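Local atomic coordinates of putative outer membrane protein (LpxR) (Salmonella typhimurium, PDB entry 3FID), a protein that probably removes acyl chains from lipid A in the outer membrane, acting as a lipopolysaccharide-modifying deacylase. Residues 78-90 with 100-114. Numbering follows the deposited sequence.
With ZN (zinc ion), chain E.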
loop_
_atom_site.group_PDB
_atom_site.type_symbol
_atom_site.label_atom_id
_atom_site.label_comp_id
_atom_site.label_asym_id
_atom_site.label_seq_id
_atom_site.Cartn_x
_atom_site.Cartn_y
_atom_site.Cartn_z
ATOM N N ALA A 78 7.914 15.353 7.009
ATOM C CA ALA A 78 8.886 15.802 6.030
ATOM C C ALA A 78 8.666 15.044 4.716
ATOM O O ALA A 78 8.094 13.948 4.737
ATOM C CB ALA A 78 10.280 15.482 6.548
ATOM N N PHE A 79 9.168 15.585 3.601
ATOM C CA PHE A 79 9.313 14.785 2.377
ATOM C C PHE A 79 10.183 13.537 2.672
ATOM O O PHE A 79 11.201 13.608 3.384
ATOM C CB PHE A 79 9.900 15.619 1.222
ATOM C CG PHE A 79 8.886 16.507 0.520
ATOM C CD1 PHE A 79 7.979 15.970 -0.407
ATOM C CD2 PHE A 79 8.843 17.871 0.775
ATOM C CE1 PHE A 79 7.030 16.795 -1.053
ATOM C CE2 PHE A 79 7.912 18.729 0.135
ATOM C CZ PHE A 79 7.003 18.207 -0.775
ATOM N N SER A 80 9.774 12.387 2.144
ATOM C CA SER A 80 10.598 11.173 2.207
ATOM C C SER A 80 10.229 10.197 1.082
ATOM O O SER A 80 9.201 10.335 0.439
ATOM C CB SER A 80 10.490 10.464 3.580
ATOM O OG SER A 80 9.193 9.896 3.762
ATOM N N ALA A 81 11.088 9.219 0.843
ATOM C CA ALA A 81 10.713 8.116 -0.046
ATOM C C ALA A 81 11.293 6.797 0.439
ATOM O O ALA A 81 12.313 6.756 1.136
ATOM C CB ALA A 81 11.122 8.407 -1.515
ATOM N N PHE A 82 10.606 5.726 0.075
ATOM C CA PHE A 82 10.956 4.375 0.466
ATOM C C PHE A 82 11.112 3.587 -0.844
ATOM O O PHE A 82 10.163 3.450 -1.593
ATOM C CB PHE A 82 9.800 3.836 1.317
ATOM C CG PHE A 82 9.927 2.378 1.710
ATOM C CD1 PHE A 82 11.167 1.798 1.978
ATOM C CD2 PHE A 82 8.769 1.620 1.881
ATOM C CE1 PHE A 82 11.256 0.472 2.406
ATOM C CE2 PHE A 82 8.840 0.283 2.286
ATOM C CZ PHE A 82 10.093 -0.286 2.548
ATOM N N LEU A 83 12.321 3.107 -1.114
ATOM C CA LEU A 83 12.611 2.311 -2.323
ATOM C C LEU A 83 12.911 0.889 -1.865
ATOM O O LEU A 83 13.725 0.693 -0.976
ATOM C CB LEU A 83 13.842 2.873 -3.029
ATOM C CG LEU A 83 14.333 2.128 -4.277
ATOM C CD1 LEU A 83 13.391 2.270 -5.524
ATOM C CD2 LEU A 83 15.711 2.736 -4.548
ATOM N N HIS A 84 12.230 -0.102 -2.431
ATOM C CA HIS A 84 12.312 -1.439 -1.822
ATOM C C HIS A 84 12.166 -2.562 -2.828
ATOM O O HIS A 84 11.596 -2.386 -3.885
ATOM C CB HIS A 84 11.311 -1.604 -0.665
ATOM C CG HIS A 84 9.918 -1.117 -0.970
ATOM N ND1 HIS A 84 8.828 -1.956 -1.026
ATOM C CD2 HIS A 84 9.442 0.128 -1.199
ATOM C CE1 HIS A 84 7.739 -1.244 -1.270
ATOM N NE2 HIS A 84 8.092 0.021 -1.403
ATOM N N THR A 85 12.739 -3.718 -2.491
ATOM C CA THR A 85 12.576 -4.879 -3.327
ATOM C C THR A 85 12.452 -6.044 -2.381
ATOM O O THR A 85 12.997 -6.011 -1.300
ATOM C CB THR A 85 13.768 -5.069 -4.334
ATOM O OG1 THR A 85 13.536 -6.237 -5.133
ATOM C CG2 THR A 85 15.120 -5.178 -3.636
ATOM N N GLY A 86 11.756 -7.098 -2.780
ATOM C CA GLY A 86 11.762 -8.247 -1.905
ATOM C C GLY A 86 11.160 -9.486 -2.521
ATOM O O GLY A 86 10.807 -9.496 -3.685
ATOM N N LEU A 87 11.011 -10.497 -1.677
ATOM C CA LEU A 87 10.463 -11.781 -2.042
ATOM C C LEU A 87 9.407 -12.147 -1.010
ATOM O O LEU A 87 9.533 -11.787 0.173
ATOM C CB LEU A 87 11.576 -12.833 -1.973
ATOM C CG LEU A 87 12.633 -12.805 -3.080
ATOM C CD1 LEU A 87 13.833 -13.640 -2.629
ATOM C CD2 LEU A 87 12.036 -13.313 -4.406
ATOM N N GLU A 88 8.387 -12.887 -1.437
ATOM C CA GLU A 88 7.336 -13.307 -0.521
ATOM C C GLU A 88 6.751 -14.671 -0.884
ATOM O O GLU A 88 6.508 -14.940 -2.051
ATOM C CB GLU A 88 6.216 -12.287 -0.586
ATOM C CG GLU A 88 5.139 -12.433 0.453
ATOM C CD GLU A 88 3.941 -11.607 0.074
ATOM O OE1 GLU A 88 3.100 -12.110 -0.697
ATOM O OE2 GLU A 88 3.871 -10.436 0.519
ATOM N N TRP A 89 6.494 -15.488 0.136
ATOM C CA TRP A 89 5.772 -16.753 0.008
ATOM C C TRP A 89 4.290 -16.495 0.331
ATOM O O TRP A 89 3.988 -15.878 1.338
ATOM C CB TRP A 89 6.392 -17.755 0.995
ATOM C CG TRP A 89 5.781 -19.105 0.974
ATOM C CD1 TRP A 89 4.949 -19.654 1.919
ATOM C CD2 TRP A 89 5.974 -20.104 -0.025
ATOM N NE1 TRP A 89 4.598 -20.942 1.550
ATOM C CE2 TRP A 89 5.213 -21.239 0.360
ATOM C CE3 TRP A 89 6.706 -20.148 -1.221
ATOM C CZ2 TRP A 89 5.172 -22.408 -0.401
ATOM C CZ3 TRP A 89 6.652 -21.315 -1.999
ATOM C CH2 TRP A 89 5.898 -22.436 -1.574
ATOM N N ASN A 90 3.378 -16.922 -0.530
ATOM C CA ASN A 90 1.919 -16.739 -0.332
ATOM C C ASN A 90 1.244 -18.095 -0.494
ATOM O O ASN A 90 1.323 -18.673 -1.566
ATOM C CB ASN A 90 1.376 -15.765 -1.391
ATOM C CG ASN A 90 -0.122 -15.454 -1.225
ATOM O OD1 ASN A 90 -0.710 -15.653 -0.171
ATOM N ND2 ASN A 90 -0.717 -14.940 -2.266
ATOM N N ARG A 100 1.237 -15.730 4.593
ATOM C CA ARG A 100 2.242 -15.071 3.770
ATOM C C ARG A 100 3.442 -14.752 4.617
ATOM O O ARG A 100 3.306 -14.415 5.788
ATOM C CB ARG A 100 1.700 -13.773 3.185
ATOM C CG ARG A 100 0.724 -13.986 2.091
ATOM C CD ARG A 100 0.802 -12.843 1.130
ATOM N NE ARG A 100 -0.229 -11.901 1.417
ATOM C CZ ARG A 100 -0.079 -10.587 1.293
ATOM N NH1 ARG A 100 1.075 -10.037 0.894
ATOM N NH2 ARG A 100 -1.094 -9.832 1.600
ATOM N N LEU A 101 4.623 -14.857 4.015
ATOM C CA LEU A 101 5.873 -14.592 4.721
ATOM C C LEU A 101 6.786 -13.910 3.728
ATOM O O LEU A 101 7.002 -14.442 2.658
ATOM C CB LEU A 101 6.519 -15.910 5.181
ATOM C CG LEU A 101 5.904 -16.628 6.385
ATOM C CD1 LEU A 101 6.482 -18.038 6.499
ATOM C CD2 LEU A 101 6.187 -15.810 7.631
ATOM N N GLY A 102 7.322 -12.743 4.079
ATOM C CA GLY A 102 8.133 -11.990 3.127
ATOM C C GLY A 102 9.272 -11.222 3.767
ATOM O O GLY A 102 9.253 -10.928 4.970
ATOM N N THR A 103 10.273 -10.902 2.952
ATOM C CA THR A 103 11.378 -10.040 3.386
ATOM C C THR A 103 11.706 -9.036 2.294
ATOM O O THR A 103 11.855 -9.437 1.138
ATOM C CB THR A 103 12.643 -10.861 3.718
ATOM O OG1 THR A 103 12.325 -11.842 4.714
ATOM C CG2 THR A 103 13.751 -9.958 4.274
ATOM N N ASP A 104 11.790 -7.746 2.666
ATOM C CA ASP A 104 12.275 -6.667 1.787
ATOM C C ASP A 104 13.652 -6.206 2.222
ATOM O O ASP A 104 13.976 -6.260 3.404
ATOM C CB ASP A 104 11.371 -5.412 1.853
ATOM C CG ASP A 104 10.219 -5.470 0.884
ATOM O OD1 ASP A 104 9.772 -4.400 0.410
ATOM O OD2 ASP A 104 9.764 -6.603 0.576
ATOM N N ILE A 105 14.434 -5.724 1.265
ATOM C CA ILE A 105 15.531 -4.830 1.584
ATOM C C ILE A 105 15.188 -3.488 0.968
ATOM O O ILE A 105 14.538 -3.405 -0.074
ATOM C CB ILE A 105 16.888 -5.361 1.069
ATOM C CG1 ILE A 105 16.782 -5.763 -0.409
ATOM C CG2 ILE A 105 17.326 -6.525 1.975
ATOM C CD1 ILE A 105 18.088 -6.393 -1.030
ATOM N N GLY A 106 15.569 -2.425 1.646
ATOM C CA GLY A 106 15.360 -1.127 1.067
ATOM C C GLY A 106 16.024 0.006 1.806
ATOM O O GLY A 106 16.853 -0.193 2.731
ATOM N N VAL A 107 15.632 1.202 1.393
ATOM C CA VAL A 107 16.164 2.459 1.953
ATOM C C VAL A 107 15.051 3.508 2.041
ATOM O O VAL A 107 14.188 3.597 1.154
ATOM C CB VAL A 107 17.399 3.020 1.164
ATOM C CG1 VAL A 107 17.098 3.220 -0.353
ATOM C CG2 VAL A 107 17.960 4.329 1.842
ATOM N N ILE A 108 15.058 4.262 3.142
ATOM C CA ILE A 108 14.298 5.514 3.232
ATOM C C ILE A 108 15.345 6.613 3.379
ATOM O O ILE A 108 16.218 6.516 4.250
ATOM C CB ILE A 108 13.360 5.520 4.466
ATOM C CG1 ILE A 108 12.286 4.418 4.328
ATOM C CG2 ILE A 108 12.710 6.876 4.636
ATOM C CD1 ILE A 108 11.541 4.085 5.639
ATOM N N GLY A 109 15.261 7.639 2.544
ATOM C CA GLY A 109 16.259 8.710 2.546
ATOM C C GLY A 109 16.457 9.220 1.142
ATOM O O GLY A 109 15.757 8.779 0.217
ATOM N N PRO A 110 17.378 10.185 0.948
ATOM C CA PRO A 110 17.662 10.679 -0.412
ATOM C C PRO A 110 17.986 9.553 -1.443
ATOM O O PRO A 110 17.612 9.659 -2.608
ATOM C CB PRO A 110 18.884 11.576 -0.195
ATOM C CG PRO A 110 18.728 12.061 1.172
ATOM C CD PRO A 110 18.164 10.912 1.970
ATOM N N ASP A 111 18.645 8.486 -1.002
ATOM C CA ASP A 111 18.995 7.340 -1.867
ATOM C C ASP A 111 17.772 6.614 -2.455
ATOM O O ASP A 111 17.897 5.919 -3.460
ATOM C CB ASP A 111 19.879 6.333 -1.116
ATOM C CG ASP A 111 21.271 6.893 -0.808
ATOM O OD1 ASP A 111 21.503 8.093 -1.107
ATOM O OD2 ASP A 111 22.104 6.133 -0.253
ATOM N N ALA A 112 16.597 6.815 -1.850
ATOM C CA ALA A 112 15.367 6.206 -2.370
ATOM C C ALA A 112 14.864 6.894 -3.639
ATOM O O ALA A 112 14.017 6.365 -4.354
ATOM C CB ALA A 112 14.291 6.180 -1.274
ATOM N N GLY A 113 15.374 8.104 -3.915
ATOM C CA GLY A 113 15.147 8.798 -5.201
ATOM C C GLY A 113 13.838 9.560 -5.345
ATOM O O GLY A 113 13.379 9.822 -6.468
ATOM N N GLY A 114 13.203 9.881 -4.217
ATOM C CA GLY A 114 11.925 10.627 -4.235
ATOM C C GLY A 114 11.989 12.022 -4.847
ATOM O O GLY A 114 11.127 12.377 -5.661
HETATM ZN ZN ZN E . 8.494 -4.007 -0.770
HETATM O O HOH W 1 8.499 -9.060 0.433
HETATM O O HOH W 2 6.560 -4.047 0.412
#
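The carboxylate of Asp-104 crosses the imidazole of His-84 obliquely, planes 32° apart, with OD1 at the ring's edge, and both bind one zinc ion. His-84 ND1 lies 2.1 Å from the metal. The bond from Asp-104 OD1 to zinc, 1.8 Å, is short. Chi1 of 46° lays the imidazole over the ring of Phe-82, two residues earlier on the same strand: His-84 CD2 sits over the centre of the phenyl ring and Phe-82 CE2 over that of the imidazole. Water 2 and His-54 of strand 49-60 complete the zinc site, while Asp-58 takes a hydrogen bond from His-84 NE2 and should help fix the ring's rotation. Asp-104 OD2 accepts a bond of 2.8 Å from water 1 and pairs with Lys-146. Further along this face, Glu-88 forms a salt bridge with Arg-100; OE2 lies 2.8 Å from NH1, near the guanidinium plane but 35° out of its own carboxylate plane, on the syn side. Arg-100 NH2 is held separately by the carbonyls of Leu-202 and Asn-197. At the face's other end Phe-82 CD1 packs 3.7 Å from Ile-108 CG1. Paired backbone bonds, such as Thr-85 N to Ile-105 O at 3.0 Å, join the strands. The reverse face is mostly apolar, with Thr-85 CG2 alongside Ile-105 CG1, 3.7 Å away. Beyond the pairing, Ala-112 of the 3-10 turn sets its CB 3.8 Å from Leu-83 CB. The strands are arms of one antiparallel hairpin of an outer-membrane beta-barrel, and illustrate how successive non-hydrogen-bonded pairs can build a metal site, each ligand facing a glycine: His-84 Gly-106, Asp-104 Gly-86.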